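Local coordinates for protein paenibacillus xanthan lyase (Paenibacillus, PDB 6F2P) that cleaves the polysaccharide xanthan as a lyase, probably by the beta-elimination chemistry of polysaccharide lyase family 8, at residues A[538-548]-A[561-572]; A[674-682]-A[691-699]. All coordinates share one frame; numbering follows the deposited sequence.

Contact 1: A[538-548]-A[561-572]; sequences WSETMTGTNYI and YYFPGGAAVKGL. With CA (calcium ion), chain I.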
# COMPACT_ATOMS: atom_id res chain seq x y z
N TRP A 538 -36.70 -14.11 -11.17
CA TRP A 538 -36.70 -14.42 -9.74
C TRP A 538 -36.11 -13.31 -8.87
O TRP A 538 -35.05 -12.76 -9.17
CB TRP A 538 -35.94 -15.71 -9.46
CG TRP A 538 -35.87 -16.02 -7.99
CD1 TRP A 538 -36.82 -16.66 -7.24
CD2 TRP A 538 -34.79 -15.72 -7.10
NE1 TRP A 538 -36.39 -16.76 -5.94
CE2 TRP A 538 -35.15 -16.20 -5.83
CE3 TRP A 538 -33.55 -15.09 -7.26
CZ2 TRP A 538 -34.32 -16.07 -4.72
CZ3 TRP A 538 -32.73 -14.96 -6.16
CH2 TRP A 538 -33.11 -15.45 -4.91
N SER A 539 -36.81 -13.01 -7.78
CA SER A 539 -36.45 -11.89 -6.92
C SER A 539 -37.11 -12.04 -5.54
O SER A 539 -38.33 -12.19 -5.44
CB SER A 539 -36.88 -10.58 -7.57
OG SER A 539 -36.54 -9.48 -6.76
N GLU A 540 -36.28 -11.98 -4.50
CA GLU A 540 -36.73 -12.17 -3.12
C GLU A 540 -35.89 -11.33 -2.18
O GLU A 540 -34.72 -11.07 -2.45
CB GLU A 540 -36.55 -13.63 -2.70
CG GLU A 540 -37.40 -14.65 -3.43
CD GLU A 540 -37.26 -16.03 -2.82
OE1 GLU A 540 -37.86 -17.00 -3.33
OE2 GLU A 540 -36.54 -16.14 -1.80
N THR A 541 -36.49 -10.91 -1.06
CA THR A 541 -35.71 -10.45 0.09
C THR A 541 -35.66 -11.58 1.11
O THR A 541 -36.60 -11.77 1.87
CB THR A 541 -36.32 -9.20 0.73
OG1 THR A 541 -36.32 -8.13 -0.21
CG2 THR A 541 -35.51 -8.78 1.90
N MET A 542 -34.57 -12.34 1.09
CA MET A 542 -34.44 -13.58 1.87
C MET A 542 -33.92 -13.39 3.29
O MET A 542 -32.72 -13.21 3.49
CB MET A 542 -33.50 -14.54 1.15
CG MET A 542 -33.81 -14.74 -0.30
SD MET A 542 -32.56 -15.78 -1.08
CE MET A 542 -31.15 -14.66 -1.11
N THR A 543 -34.81 -13.47 4.28
CA THR A 543 -34.40 -13.25 5.67
C THR A 543 -33.93 -14.53 6.35
O THR A 543 -34.22 -15.65 5.90
CB THR A 543 -35.51 -12.60 6.51
OG1 THR A 543 -36.73 -13.33 6.35
CG2 THR A 543 -35.73 -11.16 6.07
N GLY A 544 -33.20 -14.36 7.45
CA GLY A 544 -32.66 -15.48 8.19
C GLY A 544 -31.78 -16.36 7.31
O GLY A 544 -31.77 -17.59 7.43
N THR A 545 -31.05 -15.72 6.40
CA THR A 545 -30.17 -16.47 5.52
C THR A 545 -28.90 -16.87 6.25
O THR A 545 -28.19 -16.02 6.81
CB THR A 545 -29.82 -15.67 4.26
OG1 THR A 545 -31.02 -15.14 3.68
CG2 THR A 545 -29.10 -16.56 3.25
N ASN A 546 -28.61 -18.17 6.25
CA ASN A 546 -27.43 -18.69 6.93
C ASN A 546 -26.32 -18.99 5.94
O ASN A 546 -25.16 -18.62 6.13
CB ASN A 546 -27.78 -19.96 7.70
CG ASN A 546 -28.78 -19.71 8.80
OD1 ASN A 546 -28.75 -18.66 9.44
ND2 ASN A 546 -29.68 -20.67 9.01
N TYR A 547 -26.69 -19.69 4.88
CA TYR A 547 -25.74 -19.97 3.83
C TYR A 547 -26.44 -20.03 2.47
O TYR A 547 -27.66 -20.13 2.40
CB TYR A 547 -24.96 -21.26 4.12
CG TYR A 547 -25.80 -22.45 4.51
CD1 TYR A 547 -26.23 -22.63 5.82
CD2 TYR A 547 -26.14 -23.43 3.58
CE1 TYR A 547 -26.99 -23.73 6.19
CE2 TYR A 547 -26.90 -24.53 3.93
CZ TYR A 547 -27.32 -24.68 5.24
OH TYR A 547 -28.08 -25.78 5.60
N ILE A 548 -25.64 -19.95 1.41
CA ILE A 548 -26.14 -19.95 0.05
C ILE A 548 -25.14 -20.72 -0.79
O ILE A 548 -23.93 -20.62 -0.57
CB ILE A 548 -26.26 -18.50 -0.49
CG1 ILE A 548 -27.34 -17.72 0.25
CG2 ILE A 548 -26.57 -18.49 -1.98
CD1 ILE A 548 -27.59 -16.34 -0.32
N TYR A 561 -21.58 -19.05 0.18
CA TYR A 561 -21.64 -17.82 0.96
C TYR A 561 -22.19 -18.14 2.34
O TYR A 561 -23.30 -18.63 2.48
CB TYR A 561 -22.54 -16.78 0.28
CG TYR A 561 -22.30 -16.60 -1.20
CD1 TYR A 561 -22.74 -17.55 -2.11
CD2 TYR A 561 -21.67 -15.46 -1.68
CE1 TYR A 561 -22.52 -17.40 -3.46
CE2 TYR A 561 -21.45 -15.29 -3.04
CZ TYR A 561 -21.89 -16.28 -3.92
OH TYR A 561 -21.69 -16.16 -5.27
N TYR A 562 -21.40 -17.86 3.37
CA TYR A 562 -21.85 -18.11 4.72
C TYR A 562 -22.10 -16.76 5.38
O TYR A 562 -21.32 -15.83 5.22
CB TYR A 562 -20.82 -18.96 5.46
CG TYR A 562 -20.87 -18.88 6.97
CD1 TYR A 562 -22.03 -19.19 7.67
CD2 TYR A 562 -19.75 -18.52 7.70
CE1 TYR A 562 -22.08 -19.11 9.04
CE2 TYR A 562 -19.78 -18.44 9.07
CZ TYR A 562 -20.95 -18.73 9.74
OH TYR A 562 -20.97 -18.65 11.12
N PHE A 563 -23.22 -16.65 6.10
CA PHE A 563 -23.57 -15.39 6.74
C PHE A 563 -23.64 -15.53 8.26
O PHE A 563 -24.66 -15.92 8.81
CB PHE A 563 -24.88 -14.85 6.15
CG PHE A 563 -24.82 -14.64 4.67
CD1 PHE A 563 -25.11 -15.68 3.79
CD2 PHE A 563 -24.41 -13.43 4.14
CE1 PHE A 563 -25.02 -15.50 2.42
CE2 PHE A 563 -24.33 -13.24 2.77
CZ PHE A 563 -24.63 -14.29 1.91
N PRO A 564 -22.52 -15.20 8.93
CA PRO A 564 -22.40 -15.32 10.39
C PRO A 564 -23.52 -14.57 11.11
O PRO A 564 -23.69 -13.35 10.94
CB PRO A 564 -21.05 -14.67 10.68
CG PRO A 564 -20.28 -14.82 9.40
CD PRO A 564 -21.28 -14.73 8.30
N GLY A 565 -24.29 -15.32 11.89
CA GLY A 565 -25.37 -14.74 12.68
C GLY A 565 -26.65 -14.66 11.90
O GLY A 565 -27.68 -14.21 12.42
N GLY A 566 -26.60 -15.11 10.65
CA GLY A 566 -27.70 -14.94 9.73
C GLY A 566 -27.80 -13.52 9.19
O GLY A 566 -27.41 -12.57 9.87
N ALA A 567 -28.32 -13.37 7.97
CA ALA A 567 -28.52 -12.05 7.38
C ALA A 567 -29.75 -11.98 6.48
O ALA A 567 -30.21 -12.98 5.93
CB ALA A 567 -27.29 -11.61 6.59
N ALA A 568 -30.28 -10.77 6.34
CA ALA A 568 -31.30 -10.49 5.34
C ALA A 568 -30.61 -10.19 4.01
O ALA A 568 -30.04 -9.10 3.82
CB ALA A 568 -32.16 -9.31 5.77
N VAL A 569 -30.65 -11.16 3.10
CA VAL A 569 -30.00 -11.04 1.80
C VAL A 569 -31.01 -10.93 0.64
O VAL A 569 -31.78 -11.86 0.40
CB VAL A 569 -29.10 -12.27 1.51
CG1 VAL A 569 -28.28 -12.05 0.25
CG2 VAL A 569 -28.22 -12.57 2.71
N LYS A 570 -30.98 -9.81 -0.08
CA LYS A 570 -31.80 -9.66 -1.29
C LYS A 570 -31.18 -10.40 -2.47
O LYS A 570 -29.95 -10.42 -2.62
CB LYS A 570 -32.01 -8.18 -1.63
CG LYS A 570 -32.76 -7.42 -0.55
CD LYS A 570 -33.11 -6.02 -0.99
CE LYS A 570 -34.00 -5.34 0.04
NZ LYS A 570 -34.54 -4.05 -0.47
N GLY A 571 -32.02 -11.00 -3.30
CA GLY A 571 -31.55 -11.78 -4.43
C GLY A 571 -32.30 -11.45 -5.71
O GLY A 571 -33.48 -11.11 -5.68
N LEU A 572 -31.60 -11.56 -6.83
CA LEU A 572 -32.19 -11.26 -8.13
C LEU A 572 -31.52 -12.08 -9.22
O LEU A 572 -30.31 -11.96 -9.44
CB LEU A 572 -32.07 -9.78 -8.44
CG LEU A 572 -32.52 -9.35 -9.84
CD1 LEU A 572 -33.99 -9.67 -10.09
CD2 LEU A 572 -32.27 -7.87 -10.07
CA CA I . -28.50 -12.29 13.80
O HOH W 1 -25.89 -18.26 9.81
O HOH W 2 -29.40 -11.46 11.76
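M542 and V569 form a hydrogen-bonded antiparallel pair whose side chains share a face and cross obliquely. The methionine CB and CG both lie along V569 O, at 3.3 and 3.6 Å. With CG anti to the carbonyl carbon (chi1 -50°), SD then reaches the edge of the W538 ring, in the ring plane. A bend at chi3 (-71°) brings CE to V569 O and to V569 CB, 4.1 Å from the latter. The indole comes obliquely against G571, with W538 CZ3 3.6 Å from G571 C. M542 O is gripped twice, by V569 N and by T545 OG1 (2.6 Å), from opposite faces of its carbonyl plane, tying the corner at G544 to the strand before it. Past a one-residue beta bulge T545 pairs with A567, and T545 CB sits 3.8 Å from V569 CG2, the methyl that lies over one face of the F563 ring, near the rim. I548 CD1 meets the same ring at CE1 (3.8 Å). The type II turn F563 to G566 is closed by G566 N to F563 O; a water donating to that oxygen and to N546 OD1 links it to the other segment, while G565 O binds a calcium ion at 2.5 Å. K570 runs extended beside T541, and its amine pairs with D605. Both segments turn a corner, at G544 and P564-G565: 539-543 pairs with 566-572 in one sheet, 545-548 with 561-563 in another, and 545-548 crosses 566-572 at 77°. This is a bent beta hairpin joining two antiparallel sheets of the polysaccharide lyase family 8 super-sandwich domain.

Contact 2: A[674-682]-A[691-699]; sequences SNRKASVMT and ISVSDPTQS. With CA (calcium ion), chain J.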
# COMPACT_ATOMS: atom_id res chain seq x y z
N SER A 674 -2.95 -2.24 19.89
CA SER A 674 -2.23 -1.27 19.06
C SER A 674 -2.60 0.13 19.49
O SER A 674 -3.75 0.41 19.83
CB SER A 674 -2.55 -1.46 17.58
OG SER A 674 -1.98 -0.42 16.80
N ASN A 675 -1.62 1.03 19.45
CA ASN A 675 -1.86 2.42 19.81
C ASN A 675 -2.00 3.30 18.57
O ASN A 675 -2.10 4.52 18.69
CB ASN A 675 -0.74 2.95 20.71
CG ASN A 675 0.56 3.19 19.95
OD1 ASN A 675 0.83 2.54 18.95
ND2 ASN A 675 1.36 4.13 20.43
N ARG A 676 -2.00 2.68 17.40
CA ARG A 676 -2.09 3.42 16.14
C ARG A 676 -2.93 2.67 15.12
O ARG A 676 -3.07 1.45 15.20
CB ARG A 676 -0.70 3.66 15.56
CG ARG A 676 0.17 4.64 16.35
CD ARG A 676 -0.36 6.07 16.28
NE ARG A 676 0.49 7.01 17.02
CZ ARG A 676 0.39 7.26 18.32
NH1 ARG A 676 -0.52 6.64 19.07
NH2 ARG A 676 1.21 8.13 18.90
N LYS A 677 -3.50 3.39 14.15
CA LYS A 677 -4.09 2.75 12.98
C LYS A 677 -3.08 1.75 12.44
O LYS A 677 -1.90 2.06 12.30
CB LYS A 677 -4.42 3.78 11.90
CG LYS A 677 -5.42 4.83 12.33
CD LYS A 677 -5.48 5.99 11.34
CE LYS A 677 -6.43 7.07 11.82
NZ LYS A 677 -6.73 8.04 10.74
N ALA A 678 -3.54 0.54 12.13
CA ALA A 678 -2.63 -0.51 11.72
C ALA A 678 -3.37 -1.68 11.13
O ALA A 678 -4.53 -1.93 11.47
CB ALA A 678 -1.82 -0.97 12.91
N SER A 679 -2.72 -2.42 10.25
CA SER A 679 -3.23 -3.71 9.84
C SER A 679 -2.27 -4.75 10.41
O SER A 679 -1.06 -4.64 10.27
CB SER A 679 -3.30 -3.79 8.33
OG SER A 679 -3.93 -4.99 7.93
N VAL A 680 -2.81 -5.75 11.09
CA VAL A 680 -1.99 -6.70 11.83
C VAL A 680 -2.43 -8.13 11.55
O VAL A 680 -3.63 -8.40 11.45
CB VAL A 680 -2.08 -6.43 13.33
CG1 VAL A 680 -1.22 -7.40 14.13
CG2 VAL A 680 -1.68 -4.99 13.62
N MET A 681 -1.47 -9.04 11.41
CA MET A 681 -1.79 -10.46 11.26
C MET A 681 -0.86 -11.31 12.13
O MET A 681 0.34 -11.07 12.18
CB MET A 681 -1.73 -10.87 9.79
CG MET A 681 -2.07 -12.34 9.54
SD MET A 681 -2.61 -12.68 7.85
CE MET A 681 -4.29 -12.10 7.94
N THR A 682 -1.43 -12.29 12.83
CA THR A 682 -0.66 -13.17 13.71
C THR A 682 -0.75 -14.63 13.26
O THR A 682 -1.78 -15.09 12.77
CB THR A 682 -1.12 -13.07 15.19
OG1 THR A 682 -2.45 -13.61 15.32
CG2 THR A 682 -1.11 -11.61 15.68
N ILE A 691 4.11 -12.07 14.30
CA ILE A 691 3.23 -10.93 14.09
C ILE A 691 3.67 -10.09 12.89
O ILE A 691 4.85 -9.78 12.72
CB ILE A 691 3.18 -10.04 15.33
CG1 ILE A 691 2.69 -10.83 16.53
CG2 ILE A 691 2.27 -8.84 15.08
CD1 ILE A 691 3.69 -10.90 17.66
N SER A 692 2.71 -9.74 12.04
CA SER A 692 2.98 -8.87 10.90
C SER A 692 2.23 -7.55 11.07
O SER A 692 1.03 -7.55 11.36
CB SER A 692 2.56 -9.54 9.60
OG SER A 692 2.94 -8.77 8.48
N VAL A 693 2.94 -6.44 10.91
CA VAL A 693 2.35 -5.12 11.11
C VAL A 693 2.60 -4.19 9.93
O VAL A 693 3.69 -4.20 9.35
CB VAL A 693 2.92 -4.44 12.36
CG1 VAL A 693 2.14 -3.17 12.69
CG2 VAL A 693 2.91 -5.39 13.52
N SER A 694 1.61 -3.38 9.57
CA SER A 694 1.82 -2.34 8.56
C SER A 694 1.01 -1.11 8.91
O SER A 694 0.03 -1.20 9.64
CB SER A 694 1.41 -2.84 7.18
OG SER A 694 0.00 -2.85 7.05
N ASP A 695 1.44 0.04 8.39
CA ASP A 695 0.69 1.28 8.51
C ASP A 695 -0.01 1.57 7.18
O ASP A 695 0.60 2.10 6.25
CB ASP A 695 1.63 2.42 8.86
CG ASP A 695 1.00 3.78 8.66
OD1 ASP A 695 -0.20 3.93 8.98
OD2 ASP A 695 1.71 4.69 8.17
N PRO A 696 -1.30 1.21 7.08
CA PRO A 696 -1.99 1.33 5.79
C PRO A 696 -2.21 2.78 5.42
O PRO A 696 -2.47 3.04 4.25
CB PRO A 696 -3.34 0.66 6.05
CG PRO A 696 -3.14 -0.16 7.27
CD PRO A 696 -2.14 0.56 8.10
N THR A 697 -2.11 3.70 6.38
CA THR A 697 -2.34 5.12 6.09
C THR A 697 -1.15 5.67 5.34
O THR A 697 -1.26 6.68 4.65
CB THR A 697 -2.53 5.96 7.37
OG1 THR A 697 -1.28 6.14 8.04
CG2 THR A 697 -3.53 5.32 8.32
N GLN A 698 -0.01 5.00 5.48
CA GLN A 698 1.25 5.41 4.86
C GLN A 698 1.67 6.83 5.24
O GLN A 698 2.48 7.44 4.54
CB GLN A 698 1.19 5.28 3.33
CG GLN A 698 0.75 3.92 2.82
CD GLN A 698 0.97 3.75 1.33
OE1 GLN A 698 1.93 4.28 0.77
NE2 GLN A 698 0.10 2.99 0.67
N SER A 699 1.13 7.34 6.34
CA SER A 699 1.41 8.73 6.72
C SER A 699 1.75 8.87 8.21
O SER A 699 1.81 9.98 8.74
CB SER A 699 0.26 9.65 6.31
OG SER A 699 -0.95 9.30 6.96
CA CA J . 3.19 4.77 -1.32
O HOH W 3 -0.43 4.19 11.81
O HOH W 4 3.56 6.86 -3.05
O HOH W 5 0.88 5.13 -3.01
O HOH W 6 3.13 6.99 0.36
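D695 OD1, linked to K677 O by a water that donates to both, is also gripped twice from within its own turn. T697 OG1 donates to it at 2.6 Å on the syn lone pair, and T697 N reaches it from above the carboxylate plane at 3.2 Å, closing an Asx turn. OG1 sits between the backbone N and the carbonyl carbon of T697 (chi1 74°), where it can also accept from S699 N, an ST turn. CG2 then stands anti to the carbonyl carbon and meets K677 CD at 3.7 Å, the two side chains crossing at about a right angle. Replacing T697 by an alanine would probably leave D695 OD1 without its hydroxyl donor, S699 N without its acceptor and the aliphatic part of K677 without its methyl neighbour. The turn, type I from D695 to Q698, follows an antiparallel hairpin of the C-terminal beta-sandwich domain, in which 678-684 and 688-694 are adjacent strands. S692 N to M681 O, 2.7 Å and nearly straight at 163°, is the shortest of its four backbone bonds. On one face V680 CG1 and I691 CG2 lie side by side, 3.9 Å apart. The other face is mixed: S692 OG bonds T460 and S694 OG bonds G459 O, both on strand 457-462 of the super-sandwich domain, S679 OG bonds N660 OD1 on the neighbouring strand 656-661, and M681 packs on I462. P696 CG rests 3.8 Å from S679 CB, packing the turn against the first strand. Q698, the last residue of the turn, binds a calcium ion through OE1 at 2.5 Å, together with three waters.

Both contacts are antiparallel hairpin pairings, but they hold different elements: contact 1 belongs to the super-sandwich domain and contact 2 to the C-terminal beta-sandwich. They follow one another along the chain without touching, their nearest atoms about 16 Å apart. Contact 1 is only partly buried, its centre about 33 Å from that of the chain; apolar and aromatic groups occupy both faces, M542, I548, Y561 and V569 on one, Y547 and Y562 against helix 625-633 on the other. Contact 2 is buried, its centre about 11 Å from that of the chain, and one face meets another domain through serine hydroxyls and M681. Each has a calcium ion, held by a backbone carbonyl in contact 1 and a side-chain amide in contact 2.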